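Local coordinates for protein polymerase subunit PA (Dhori virus, PDB 4CGS) that probably binds RNA as part of the viral polymerase, this N-terminal domain being the counterpart of the cap-snatching endonuclease domain of influenza PA, at residues His6-Ile11 and Ala34-Cys39; Trp16-Thr21 and Asn63-Pro68; Glu38-Thr43 and Thr147-Thr152; Phe82-Val87 and Glu117-Val122. All blocks are in the same frame, centred on the assembly; numbering follows the deposited sequence. Where two conformers were deposited one is given.

Contact 1: residues His6-Ile11 and Ala34-Cys39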
loop_
_atom_site.group_PDB
_atom_site.type_symbol
_atom_site.label_atom_id
_atom_site.label_comp_id
_atom_site.label_asym_id
_atom_site.label_seq_id
_atom_site.Cartn_x
_atom_site.Cartn_y
_atom_site.Cartn_z
ATOM N N HIS A 6 1.901 -19.964 6.196
ATOM C CA HIS A 6 2.130 -18.729 6.910
ATOM C C HIS A 6 1.272 -17.561 6.474
ATOM O O HIS A 6 1.324 -16.494 7.102
ATOM C CB HIS A 6 3.634 -18.313 6.837
ATOM C CG HIS A 6 4.568 -19.372 7.388
ATOM N ND1 HIS A 6 4.549 -19.773 8.669
ATOM C CD2 HIS A 6 5.569 -20.085 6.748
ATOM C CE1 HIS A 6 5.534 -20.711 8.847
ATOM N NE2 HIS A 6 6.156 -20.884 7.657
ATOM N N LYS A 7 0.489 -17.725 5.402
ATOM C CA LYS A 7 -0.392 -16.622 4.932
ATOM C C LYS A 7 -1.364 -16.293 6.028
ATOM O O LYS A 7 -2.093 -17.171 6.461
ATOM C CB LYS A 7 -1.164 -17.047 3.733
ATOM C CG LYS A 7 -2.001 -15.904 3.127
ATOM C CD LYS A 7 -2.902 -16.353 1.999
ATOM C CE LYS A 7 -4.085 -17.162 2.452
ATOM N NZ LYS A 7 -5.028 -16.410 3.328
ATOM N N PRO A 8 -1.457 -15.013 6.456
ATOM C CA PRO A 8 -2.519 -14.621 7.349
ATOM C C PRO A 8 -3.909 -14.845 6.715
ATOM O O PRO A 8 -4.073 -14.734 5.509
ATOM C CB PRO A 8 -2.228 -13.134 7.604
ATOM C CG PRO A 8 -0.799 -12.959 7.277
ATOM C CD PRO A 8 -0.559 -13.888 6.149
ATOM N N LYS A 9 -4.879 -15.180 7.551
ATOM C CA LYS A 9 -6.236 -15.319 7.082
ATOM C C LYS A 9 -6.717 -14.032 6.409
ATOM O O LYS A 9 -7.504 -14.061 5.507
ATOM C CB LYS A 9 -7.179 -15.636 8.244
ATOM C CG LYS A 9 -8.599 -16.056 7.891
ATOM C CD LYS A 9 -9.484 -16.121 9.142
ATOM C CE LYS A 9 -10.341 -17.383 9.245
ATOM N NZ LYS A 9 -11.531 -17.253 8.364
ATOM N N SER A 10 -6.221 -12.910 6.919
ATOM C CA SER A 10 -6.661 -11.613 6.447
ATOM C C SER A 10 -6.118 -11.163 5.111
ATOM O O SER A 10 -6.506 -10.057 4.628
ATOM C CB SER A 10 -6.349 -10.536 7.509
ATOM O OG SER A 10 -6.869 -10.798 8.787
ATOM N N ILE A 11 -5.151 -11.908 4.557
ATOM C CA ILE A 11 -4.613 -11.607 3.237
ATOM C C ILE A 11 -5.256 -12.558 2.268
ATOM O O ILE A 11 -5.312 -13.769 2.497
ATOM C CB ILE A 11 -3.096 -11.781 3.218
ATOM C CG1 ILE A 11 -2.348 -10.790 4.141
ATOM C CG2 ILE A 11 -2.553 -11.617 1.774
ATOM C CD1 ILE A 11 -2.660 -9.324 3.866
ATOM N N ALA A 34 8.317 -9.344 6.041
ATOM C CA ALA A 34 8.333 -8.426 4.940
ATOM C C ALA A 34 7.314 -8.761 3.901
ATOM O O ALA A 34 6.671 -7.835 3.349
ATOM C CB ALA A 34 9.717 -8.330 4.321
ATOM N N ARG A 35 7.063 -10.005 3.612
ATOM C CA ARG A 35 6.069 -10.413 2.610
ATOM C C ARG A 35 4.678 -10.028 3.097
ATOM O O ARG A 35 3.854 -9.537 2.301
ATOM C CB ARG A 35 6.134 -11.911 2.369
ATOM C CG ARG A 35 5.269 -12.427 1.263
ATOM C CD ARG A 35 5.506 -13.864 0.933
ATOM N NE ARG A 35 4.649 -14.291 -0.166
ATOM C CZ ARG A 35 4.591 -15.560 -0.600
ATOM N NH1 ARG A 35 5.363 -16.474 0.009
ATOM N NH2 ARG A 35 3.734 -15.928 -1.570
ATOM N N ILE A 36 4.393 -10.264 4.395
ATOM C CA ILE A 36 3.123 -9.854 4.920
ATOM C C ILE A 36 2.926 -8.390 4.832
ATOM O O ILE A 36 1.879 -7.933 4.380
ATOM C CB ILE A 36 2.936 -10.377 6.371
ATOM C CG1 ILE A 36 2.859 -11.938 6.356
ATOM C CG2 ILE A 36 1.666 -9.797 6.993
ATOM C CD1 ILE A 36 2.954 -12.614 7.704
ATOM N N VAL A 37 3.892 -7.601 5.271
ATOM C CA VAL A 37 3.808 -6.144 5.127
ATOM C C VAL A 37 3.614 -5.688 3.681
ATOM O O VAL A 37 2.810 -4.790 3.421
ATOM C CB VAL A 37 4.962 -5.420 5.827
ATOM C CG1 VAL A 37 4.952 -3.923 5.515
ATOM C CG2 VAL A 37 4.883 -5.648 7.329
ATOM N N GLU A 38 4.287 -6.359 2.761
ATOM C CA GLU A 38 4.168 -5.967 1.317
ATOM C C GLU A 38 2.778 -6.288 0.812
ATOM O O GLU A 38 2.178 -5.522 0.059
ATOM C CB GLU A 38 5.262 -6.668 0.504
ATOM C CG GLU A 38 5.433 -6.100 -0.897
ATOM C CD GLU A 38 6.597 -6.686 -1.647
ATOM O OE1 GLU A 38 7.512 -7.268 -1.044
ATOM O OE2 GLU A 38 6.547 -6.611 -2.904
ATOM N N CYS A 39 2.223 -7.395 1.257
ATOM C CA CYS A 39 0.856 -7.722 0.915
ATOM C C CYS A 39 -0.143 -6.792 1.555
ATOM O O CYS A 39 -1.163 -6.455 0.967
ATOM C CB CYS A 39 0.478 -9.152 1.287
ATOM S SG CYS A 39 1.275 -10.459 0.311
#
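Ile11 and Cys39 mark the nearest approach of the two backbones, their CA atoms 7.1 Å apart, where a type I beta turn from Pro8 to Ile11 comes up to one flank of helix 31-44. Side chains do the joining, and all of it is apolar. The CG-CD edge of the Pro8 ring meets the end of Ile36, Pro8 CG lying 3.8 Å from Ile36 CD1. The arm that reaches the proline is Ile36 CG1-CD1, stretched out by a chi2 of 168°. One helical turn further on, Ile11 CG2 lies 3.9 Å from Cys39 CB. The N-terminal segment thus packs on helix 31-44 of the alpha/beta domain, and helix 140-157 takes part as well, since Ile153 touches Ile11. The turn is locked from within by Lys7: Lys7 NZ donates to Pro8 O at 2.9 Å and to Ile11 O at 2.8 Å, in the second case almost in line with the Ile11 C=O bond (C=O...NZ 169°). Pro8 O also accepts from Ile11 N, the two donors coming from opposite faces of the carbonyl plane. Around the helical side, Leu162 and Met166 cover Ile36, and Ile15 and Trp16 press on Cys39.

Contact 2: residues Trp16-Thr21 and Asn63-Pro68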
loop_
_atom_site.group_PDB
_atom_site.type_symbol
_atom_site.label_atom_id
_atom_site.label_comp_id
_atom_site.label_asym_id
_atom_site.label_seq_id
_atom_site.Cartn_x
_atom_site.Cartn_y
_atom_site.Cartn_z
ATOM N N TRP A 16 -1.571 -12.999 -1.923
ATOM C CA TRP A 16 -0.438 -13.762 -1.479
ATOM C C TRP A 16 0.230 -14.408 -2.654
ATOM O O TRP A 16 1.483 -14.363 -2.784
ATOM C CB TRP A 16 -0.859 -14.769 -0.479
ATOM C CG TRP A 16 0.227 -15.563 0.189
ATOM C CD1 TRP A 16 0.597 -16.876 -0.047
ATOM C CD2 TRP A 16 1.040 -15.122 1.272
ATOM N NE1 TRP A 16 1.542 -17.235 0.777
ATOM C CE2 TRP A 16 1.881 -16.245 1.624
ATOM C CE3 TRP A 16 1.183 -13.942 1.945
ATOM C CZ2 TRP A 16 2.816 -16.163 2.642
ATOM C CZ3 TRP A 16 2.074 -13.886 2.995
ATOM C CH2 TRP A 16 2.874 -14.978 3.317
ATOM N N ALA A 17 -0.533 -15.009 -3.535
ATOM C CA ALA A 17 0.086 -15.658 -4.676
ATOM C C ALA A 17 0.803 -14.605 -5.593
ATOM O O ALA A 17 1.909 -14.845 -6.135
ATOM C CB ALA A 17 -0.939 -16.449 -5.463
ATOM N N LEU A 18 0.162 -13.493 -5.850
ATOM C CA LEU A 18 0.712 -12.457 -6.689
ATOM C C LEU A 18 2.070 -11.949 -6.117
ATOM O O LEU A 18 2.996 -11.580 -6.860
ATOM C CB LEU A 18 -0.293 -11.296 -6.936
ATOM C CG LEU A 18 0.201 -10.267 -7.982
ATOM C CD1 LEU A 18 0.711 -10.912 -9.297
ATOM C CD2 LEU A 18 -0.819 -9.181 -8.246
ATOM N N SER A 19 2.159 -11.890 -4.804
ATOM C CA SER A 19 3.392 -11.458 -4.169
ATOM C C SER A 19 4.599 -12.311 -4.502
ATOM O O SER A 19 5.741 -11.884 -4.289
ATOM C CB SER A 19 3.270 -11.321 -2.670
ATOM O OG SER A 19 3.249 -12.537 -2.013
ATOM N N GLU A 20 4.406 -13.516 -5.021
ATOM C CA GLU A 20 5.615 -14.301 -5.504
ATOM C C GLU A 20 6.346 -13.641 -6.676
ATOM O O GLU A 20 7.515 -13.926 -7.008
ATOM C CB GLU A 20 5.111 -15.583 -6.060
ATOM C CG GLU A 20 4.635 -16.541 -4.989
ATOM C CD GLU A 20 4.160 -17.887 -5.575
ATOM O OE1 GLU A 20 3.878 -17.923 -6.805
ATOM O OE2 GLU A 20 4.083 -18.884 -4.815
ATOM N N THR A 21 5.719 -12.628 -7.324
ATOM C CA THR A 21 6.376 -11.917 -8.459
ATOM C C THR A 21 7.338 -10.840 -7.978
ATOM O O THR A 21 8.050 -10.261 -8.793
ATOM C CB THR A 21 5.339 -11.207 -9.372
ATOM O OG1 THR A 21 4.609 -10.162 -8.679
ATOM C CG2 THR A 21 4.362 -12.240 -10.059
ATOM N N ASN A 63 0.220 0.872 -9.957
ATOM C CA ASN A 63 1.510 0.463 -10.536
ATOM C C ASN A 63 2.183 -0.617 -9.669
ATOM O O ASN A 63 3.067 -1.311 -10.167
ATOM C CB ASN A 63 2.468 1.681 -10.614
ATOM C CG ASN A 63 2.109 2.727 -11.576
ATOM O OD1 ASN A 63 2.342 3.907 -11.304
ATOM N ND2 ASN A 63 1.526 2.344 -12.702
ATOM N N MET A 64 1.894 -0.733 -8.380
ATOM C CA MET A 64 2.552 -1.716 -7.570
ATOM C C MET A 64 2.371 -3.097 -8.137
ATOM O O MET A 64 1.278 -3.466 -8.591
ATOM C CB MET A 64 2.053 -1.675 -6.157
ATOM C CG MET A 64 2.789 -2.569 -5.240
ATOM S SD MET A 64 2.245 -2.393 -3.508
ATOM C CE MET A 64 3.141 -3.735 -2.732
ATOM N N TRP A 65 3.446 -3.835 -8.151
ATOM C CA TRP A 65 3.537 -5.206 -8.705
ATOM C C TRP A 65 3.313 -5.285 -10.217
ATOM O O TRP A 65 3.063 -6.374 -10.725
ATOM C CB TRP A 65 2.650 -6.179 -7.923
ATOM C CG TRP A 65 3.101 -6.443 -6.529
ATOM C CD1 TRP A 65 4.293 -6.122 -5.879
ATOM C CD2 TRP A 65 2.303 -7.127 -5.527
ATOM N NE1 TRP A 65 4.268 -6.588 -4.592
ATOM C CE2 TRP A 65 3.125 -7.230 -4.337
ATOM C CE3 TRP A 65 1.059 -7.739 -5.531
ATOM C CZ2 TRP A 65 2.644 -7.845 -3.206
ATOM C CZ3 TRP A 65 0.635 -8.373 -4.398
ATOM C CH2 TRP A 65 1.387 -8.408 -3.254
ATOM N N THR A 66 3.546 -4.181 -10.927
ATOM C CA THR A 66 3.674 -4.147 -12.340
ATOM C C THR A 66 5.091 -3.771 -12.719
ATOM O O THR A 66 5.838 -3.178 -11.903
ATOM C CB THR A 66 2.694 -3.206 -13.030
ATOM O OG1 THR A 66 3.143 -1.834 -12.861
ATOM C CG2 THR A 66 1.229 -3.425 -12.492
ATOM N N PRO A 67 5.551 -4.196 -13.887
ATOM C CA PRO A 67 6.931 -3.843 -14.295
ATOM C C PRO A 67 7.166 -2.390 -14.396
ATOM O O PRO A 67 6.272 -1.719 -14.787
ATOM C CB PRO A 67 7.074 -4.542 -15.664
ATOM C CG PRO A 67 6.049 -5.612 -15.681
ATOM C CD PRO A 67 4.899 -5.134 -14.833
ATOM N N PRO A 68 8.343 -1.888 -13.955
ATOM C CA PRO A 68 8.533 -0.415 -14.044
ATOM C C PRO A 68 8.400 0.146 -15.435
ATOM O O PRO A 68 7.916 1.252 -15.591
ATOM C CB PRO A 68 9.941 -0.204 -13.434
ATOM C CG PRO A 68 10.210 -1.441 -12.648
ATOM C CD PRO A 68 9.432 -2.581 -13.259
HETATM O O HOH W 1 3.635 -9.031 -11.097
#
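The Trp65 indole is sandwiched: Ser19 CA sits over one face, while the opposite face takes Met64 CE, from the preceding residue, 3.5 Å above the Trp65 plane, and the stacked ring of Tyr42. Both Ser19 CA and Met64 CE are displaced toward the rim. The Ser19 contact is a CH-pi interaction, CA being 4.0 Å from the centroid of the six-membered ring of Trp65 and 22° off its normal. Ser19 CB continues along the same side, 3.5 Å from Trp65 CH2. At the edge, near the ring plane, Leu18 CD2 is 3.6 Å from Trp65 CE3; the leucine and the indole run alongside one another, pointing contrary ways. Trp65 is presented by a type II beta turn from Asn63 to Thr66, in which it occupies the third position with a left-handed backbone (phi 65°). The Ser19 hydroxyl has turned from the ring, as a Ser19 chi1 of 75° sets OG between the backbone N and the carbonyl carbon. There Ser19 OG donates to Trp16 O at 2.7 Å. A polar link runs beside this packing: water 1 donates to Thr21 OG1 at 2.8 Å and to Trp65 O at 2.7 Å, while the same threonine hydroxyl donates to Leu18 O. The indole nitrogen is satisfied by Glu38 of helix 31-44, which also carries Tyr42, and Arg35 of that helix bonds to Ser19 OG. Helix 31-44 therefore backs both partners, joining residues 16-21, on and just after helix 13-18, to the connection between strand 57-62 and helix 68-78.

Contact 3: residues Glu38-Thr43 and Thr147-Thr152; sequences ECIKYT and TNFLVT
Phe149 lays one face of its ring over the methyl of Thr43, whose CG2 stands 3.6 Å from the Phe149 centroid and only 9° off the normal, a well-centred CH-pi contact. It lies in the interface of two nearly antiparallel helices, 31-44 and 140-157, which meet in an alpha/beta domain resembling the PD-(D/E)xK nuclease fold of influenza PA. The axes of the two short segments pass 10.8 Å apart at 159°, and the phenyl group bridges that spacing. The Thr43 side chain stands roughly perpendicular to that of Phe149, and Thr43 CB also comes within 3.6 Å of both Phe149 CE2 and CZ. A turn earlier, Ile40 is a second point of support: its CG2 touches both residues of the opposing helix, 3.8 Å from Phe149 CE2 and 3.6 Å from Leu150 CD2. On its far side helix 31-44 faces the sheet, where Lys41 touches Val101 and Val103; Ile15 of helix 13-18 packs on Thr43, and Leu126 on Ile40. The four touching residues are buried and meet mainly through carbon atoms, although a threonine is among them. With chi1 at -53°, Thr43 directs CG2 anti to the backbone N and onto the ring, while OG1 turns back along its own helix to donate to Cys39 O at 2.8 Å, reaching that oxygen from the face opposite to Thr43 N.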
loop_
_atom_site.group_PDB
_atom_site.type_symbol
_atom_site.label_atom_id
_atom_site.label_comp_id
_atom_site.label_asym_id
_atom_site.label_seq_id
_atom_site.Cartn_x
_atom_site.Cartn_y
_atom_site.Cartn_z
ATOM N N GLU A 38 4.287 -6.359 2.761
ATOM C CA GLU A 38 4.168 -5.967 1.317
ATOM C C GLU A 38 2.778 -6.288 0.812
ATOM O O GLU A 38 2.178 -5.522 0.059
ATOM C CB GLU A 38 5.262 -6.668 0.504
ATOM C CG GLU A 38 5.433 -6.100 -0.897
ATOM C CD GLU A 38 6.597 -6.686 -1.647
ATOM O OE1 GLU A 38 7.512 -7.268 -1.044
ATOM O OE2 GLU A 38 6.547 -6.611 -2.904
ATOM N N CYS A 39 2.223 -7.395 1.257
ATOM C CA CYS A 39 0.856 -7.722 0.915
ATOM C C CYS A 39 -0.143 -6.792 1.555
ATOM O O CYS A 39 -1.163 -6.455 0.967
ATOM C CB CYS A 39 0.478 -9.152 1.287
ATOM S SG CYS A 39 1.275 -10.459 0.311
ATOM N N ILE A 40 0.125 -6.317 2.766
ATOM C CA ILE A 40 -0.688 -5.282 3.411
ATOM C C ILE A 40 -0.655 -4.023 2.553
ATOM O O ILE A 40 -1.695 -3.400 2.297
ATOM C CB ILE A 40 -0.226 -5.017 4.854
ATOM C CG1 ILE A 40 -0.551 -6.238 5.779
ATOM C CG2 ILE A 40 -0.917 -3.751 5.425
ATOM C CD1 ILE A 40 0.012 -6.111 7.179
ATOM N N LYS A 41 0.560 -3.602 2.137
ATOM C CA LYS A 41 0.703 -2.427 1.294
ATOM C C LYS A 41 -0.106 -2.562 0.013
ATOM O O LYS A 41 -0.810 -1.639 -0.378
ATOM C CB LYS A 41 2.153 -2.232 0.986
ATOM C CG LYS A 41 2.457 -1.043 0.070
ATOM C CD LYS A 41 3.940 -0.990 -0.200
ATOM C CE LYS A 41 4.320 -0.008 -1.269
ATOM N NZ LYS A 41 5.839 0.111 -1.293
ATOM N N TYR A 42 -0.050 -3.697 -0.656
ATOM C CA TYR A 42 -0.796 -3.928 -1.869
ATOM C C TYR A 42 -2.284 -3.837 -1.626
ATOM O O TYR A 42 -3.051 -3.252 -2.412
ATOM C CB TYR A 42 -0.389 -5.191 -2.559
ATOM C CG TYR A 42 -0.971 -5.369 -3.928
ATOM C CD1 TYR A 42 -0.477 -4.603 -4.994
ATOM C CD2 TYR A 42 -2.044 -6.215 -4.172
ATOM C CE1 TYR A 42 -0.970 -4.709 -6.274
ATOM C CE2 TYR A 42 -2.565 -6.343 -5.468
ATOM C CZ TYR A 42 -2.012 -5.632 -6.508
ATOM O OH TYR A 42 -2.522 -5.744 -7.789
ATOM N N THR A 43 -2.726 -4.510 -0.588
ATOM C CA THR A 43 -4.125 -4.525 -0.210
ATOM C C THR A 43 -4.617 -3.104 0.076
ATOM O O THR A 43 -5.751 -2.722 -0.301
ATOM C CB THR A 43 -4.423 -5.472 0.982
ATOM O OG1 THR A 43 -3.913 -6.769 0.689
ATOM C CG2 THR A 43 -5.923 -5.592 1.193
ATOM N N THR A 147 -8.741 1.441 6.839
ATOM C CA THR A 147 -8.597 1.232 8.255
ATOM C C THR A 147 -9.283 -0.053 8.670
ATOM O O THR A 147 -8.724 -0.765 9.531
ATOM C CB THR A 147 -9.192 2.419 9.057
ATOM O OG1 THR A 147 -10.623 2.536 8.824
ATOM C CG2 THR A 147 -8.428 3.651 8.658
ATOM N N ASN A 148 -10.418 -0.408 8.093
ATOM C CA ASN A 148 -11.028 -1.639 8.550
ATOM C C ASN A 148 -10.145 -2.834 8.190
ATOM O O ASN A 148 -10.077 -3.807 8.974
ATOM C CB ASN A 148 -12.421 -1.796 7.929
ATOM C CG ASN A 148 -13.434 -0.809 8.495
ATOM O OD1 ASN A 148 -13.222 -0.272 9.561
ATOM N ND2 ASN A 148 -14.493 -0.505 7.729
ATOM N N PHE A 149 -9.503 -2.804 7.032
ATOM C CA PHE A 149 -8.569 -3.870 6.670
ATOM C C PHE A 149 -7.386 -3.898 7.621
ATOM O O PHE A 149 -7.051 -4.948 8.156
ATOM C CB PHE A 149 -8.072 -3.685 5.238
ATOM C CG PHE A 149 -6.857 -4.505 4.926
ATOM C CD1 PHE A 149 -6.881 -5.912 5.048
ATOM C CD2 PHE A 149 -5.643 -3.883 4.649
ATOM C CE1 PHE A 149 -5.704 -6.646 4.841
ATOM C CE2 PHE A 149 -4.520 -4.625 4.446
ATOM C CZ PHE A 149 -4.539 -5.987 4.530
ATOM N N LEU A 150 -6.762 -2.758 7.887
ATOM C CA LEU A 150 -5.567 -2.730 8.754
ATOM C C LEU A 150 -5.920 -3.269 10.139
ATOM O O LEU A 150 -5.187 -4.041 10.730
ATOM C CB LEU A 150 -5.025 -1.281 8.863
ATOM C CG LEU A 150 -4.354 -0.761 7.560
ATOM C CD1 LEU A 150 -4.137 0.731 7.681
ATOM C CD2 LEU A 150 -3.066 -1.496 7.237
ATOM N N VAL A 151 -7.042 -2.855 10.702
ATOM C CA VAL A 151 -7.444 -3.324 12.006
ATOM C C VAL A 151 -7.745 -4.808 11.997
ATOM O O VAL A 151 -7.494 -5.489 13.044
ATOM C CB VAL A 151 -8.680 -2.518 12.477
ATOM C CG1 VAL A 151 -9.468 -3.330 13.534
ATOM C CG2 VAL A 151 -8.270 -1.056 12.799
ATOM N N THR A 152 -8.281 -5.340 10.944
ATOM C CA THR A 152 -8.514 -6.760 10.842
ATOM C C THR A 152 -7.199 -7.549 10.882
ATOM O O THR A 152 -7.048 -8.512 11.688
ATOM C CB THR A 152 -9.285 -7.110 9.536
ATOM O OG1 THR A 152 -10.524 -6.424 9.547
ATOM C CG2 THR A 152 -9.548 -8.575 9.420
#

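Contact 4: residues Phe82-Val87 and Glu117-Val122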
loop_
_atom_site.group_PDB
_atom_site.type_symbol
_atom_site.label_atom_id
_atom_site.label_comp_id
_atom_site.label_asym_id
_atom_site.label_seq_id
_atom_site.Cartn_x
_atom_site.Cartn_y
_atom_site.Cartn_z
ATOM N N PHE A 82 7.204 11.688 -13.020
ATOM C CA PHE A 82 7.849 11.821 -11.688
ATOM C C PHE A 82 9.330 11.512 -11.816
ATOM O O PHE A 82 9.755 10.981 -12.799
ATOM C CB PHE A 82 7.227 10.842 -10.731
ATOM C CG PHE A 82 5.728 11.013 -10.591
ATOM C CD1 PHE A 82 4.870 10.420 -11.541
ATOM C CD2 PHE A 82 5.172 11.911 -9.652
ATOM C CE1 PHE A 82 3.513 10.610 -11.497
ATOM C CE2 PHE A 82 3.802 12.011 -9.612
ATOM C CZ PHE A 82 3.010 11.402 -10.565
ATOM N N ALA A 83 10.086 11.906 -10.794
ATOM C CA ALA A 83 11.563 11.845 -10.895
ATOM C C ALA A 83 12.177 11.157 -9.699
ATOM O O ALA A 83 13.321 11.435 -9.299
ATOM C CB ALA A 83 12.115 13.282 -11.086
ATOM N N ARG A 84 11.457 10.231 -9.078
ATOM C CA ARG A 84 12.019 9.395 -8.062
ATOM C C ARG A 84 12.546 8.111 -8.685
ATOM O O ARG A 84 12.079 7.683 -9.731
ATOM C CB ARG A 84 10.978 9.026 -6.996
ATOM C CG ARG A 84 10.271 10.194 -6.400
ATOM C CD ARG A 84 11.108 11.172 -5.627
ATOM N NE ARG A 84 10.281 12.237 -5.039
ATOM C CZ ARG A 84 10.751 13.112 -4.173
ATOM N NH1 ARG A 84 12.069 13.147 -3.906
ATOM N NH2 ARG A 84 9.897 13.980 -3.632
ATOM N N PRO A 85 13.496 7.414 -8.024
ATOM C CA PRO A 85 13.961 6.100 -8.520
ATOM C C PRO A 85 12.837 5.081 -8.625
ATOM O O PRO A 85 12.822 4.281 -9.531
ATOM C CB PRO A 85 14.968 5.640 -7.445
ATOM C CG PRO A 85 15.453 6.930 -6.833
ATOM C CD PRO A 85 14.305 7.910 -6.895
ATOM N N ASN A 86 11.956 5.107 -7.620
ATOM C CA ASN A 86 10.786 4.216 -7.520
ATOM C C ASN A 86 9.523 4.923 -8.058
ATOM O O ASN A 86 9.280 6.086 -7.794
ATOM C CB ASN A 86 10.550 3.933 -5.987
ATOM C CG ASN A 86 10.565 5.230 -5.086
ATOM O OD1 ASN A 86 11.549 6.084 -5.099
ATOM N ND2 ASN A 86 9.547 5.337 -4.223
ATOM N N VAL A 87 8.741 4.190 -8.851
ATOM C CA VAL A 87 7.528 4.742 -9.449
ATOM C C VAL A 87 6.418 4.821 -8.392
ATOM O O VAL A 87 6.393 4.133 -7.387
ATOM C CB VAL A 87 7.012 3.920 -10.678
ATOM C CG1 VAL A 87 8.112 3.726 -11.684
ATOM C CG2 VAL A 87 6.447 2.575 -10.257
ATOM N N GLU A 117 5.001 18.690 -5.435
ATOM C CA GLU A 117 3.645 19.172 -5.593
ATOM C C GLU A 117 2.743 18.150 -6.265
ATOM O O GLU A 117 1.566 18.164 -5.989
ATOM C CB GLU A 117 3.636 20.501 -6.383
ATOM C CG GLU A 117 4.003 20.379 -7.867
ATOM C CD GLU A 117 4.016 21.702 -8.657
ATOM O OE1 GLU A 117 3.375 22.674 -8.180
ATOM O OE2 GLU A 117 4.656 21.762 -9.772
ATOM N N ASN A 118 3.262 17.328 -7.150
ATOM C CA ASN A 118 2.454 16.314 -7.803
ATOM C C ASN A 118 2.426 14.944 -7.111
ATOM O O ASN A 118 1.961 13.959 -7.694
ATOM C CB ASN A 118 2.826 16.146 -9.290
ATOM C CG ASN A 118 4.174 15.497 -9.527
ATOM O OD1 ASN A 118 4.963 15.319 -8.637
ATOM N ND2 ASN A 118 4.451 15.178 -10.783
ATOM N N GLU A 119 2.876 14.908 -5.865
ATOM C CA GLU A 119 2.957 13.641 -5.092
ATOM C C GLU A 119 2.109 13.683 -3.836
ATOM O O GLU A 119 2.028 14.730 -3.142
ATOM C CB GLU A 119 4.411 13.351 -4.682
ATOM C CG GLU A 119 5.380 13.132 -5.857
ATOM C CD GLU A 119 6.830 12.911 -5.394
ATOM O OE1 GLU A 119 7.165 13.520 -4.363
ATOM O OE2 GLU A 119 7.500 12.162 -6.092
ATOM N N ILE A 120 1.591 12.533 -3.461
ATOM C CA ILE A 120 0.913 12.297 -2.213
ATOM C C ILE A 120 1.526 11.051 -1.576
ATOM O O ILE A 120 1.612 9.998 -2.188
ATOM C CB ILE A 120 -0.625 12.043 -2.421
ATOM C CG1 ILE A 120 -1.280 13.269 -2.979
ATOM C CG2 ILE A 120 -1.242 11.507 -1.078
ATOM C CD1 ILE A 120 -1.371 14.422 -2.039
ATOM N N PHE A 121 1.891 11.116 -0.294
ATOM C CA PHE A 121 2.391 9.970 0.443
ATOM C C PHE A 121 1.336 9.552 1.493
ATOM O O PHE A 121 1.230 10.131 2.535
ATOM C CB PHE A 121 3.728 10.325 1.127
ATOM C CG PHE A 121 4.973 10.301 0.213
ATOM C CD1 PHE A 121 5.082 11.240 -0.799
ATOM C CD2 PHE A 121 5.991 9.348 0.340
ATOM C CE1 PHE A 121 6.173 11.297 -1.625
ATOM C CE2 PHE A 121 7.059 9.369 -0.537
ATOM C CZ PHE A 121 7.162 10.374 -1.499
ATOM N N VAL A 122 0.651 8.462 1.185
ATOM C CA VAL A 122 -0.276 7.793 2.130
ATOM C C VAL A 122 0.571 7.058 3.126
ATOM O O VAL A 122 1.382 6.151 2.760
ATOM C CB VAL A 122 -1.239 6.849 1.376
ATOM C CG1 VAL A 122 -1.908 5.866 2.304
ATOM C CG2 VAL A 122 -2.252 7.684 0.553
HETATM O O HOH W 2 8.867 13.183 -8.500
#
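Arg84 and Glu119 form the tight part of this contact, a side-on, two-pronged salt bridge between the loop after helix 68-78 and the start of strand 119-125, an outermost strand of the mixed sheet. Arg84 NE donates to Glu119 OE2 at 3.0 Å and Arg84 NH2 to Glu119 OE1 at 2.9 Å, both bonds nearly straight. Guanidinium and carboxylate planes lie only 16° apart, and both acceptors are met on the syn side, so neither group can easily rotate without breaking a bond. The arginine gets there by a bend at chi2 (-63°), whereas the glutamate reaches out extended beyond CG. The carboxylate is buried and richly satisfied: Tyr100 OH of the adjacent strand bonds to OE2 and the backbone N of Ala116 to OE1. Such a network probably favours the ionised form of both partners.

Next to it, Phe82 meets Asn118 in two ways. The backbone oxygen comes in the ring plane to the edge, Asn118 O lying 3.3 Å from Phe82 CE2. The side-chain amide instead lies above the rim of one face, its plane 33° from the ring, with Asn118 ND2 3.4 Å from Phe82 CE2. Phe82 CD2 comes to 4.0 Å from Glu119 CG. The solvent side is the Arg84 flank of the salt bridge, at the exposed rim, whereas Glu119 on the other flank is buried. Water 2 joins the loop backbone to the bridge: it accepts from Ala83 N at 2.9 Å and donates to Glu119 OE2 at 3.0 Å.

Overall arrangement
Followed from the N terminus, the chain opens contact 1 at residues 6-11 and contact 2 at 16-21; contact 1 closes on helix 31-44, where contact 3 begins, sharing Glu38 and Cys39. Contact 2 closes only at 63-68, so it crosses both contact 1 and contact 3. Contact 4 then opens at 82-87 and closes at 117-122, entirely within the long excursion that contact 3 ends at 147-152. Helix 31-44 is thus common ground: contacts 1 and 3 use it directly, and contact 2 leans on it. Contact 4, about 25 Å from contact 1 between centres, ties a loop to an outer strand on the other side of the domain.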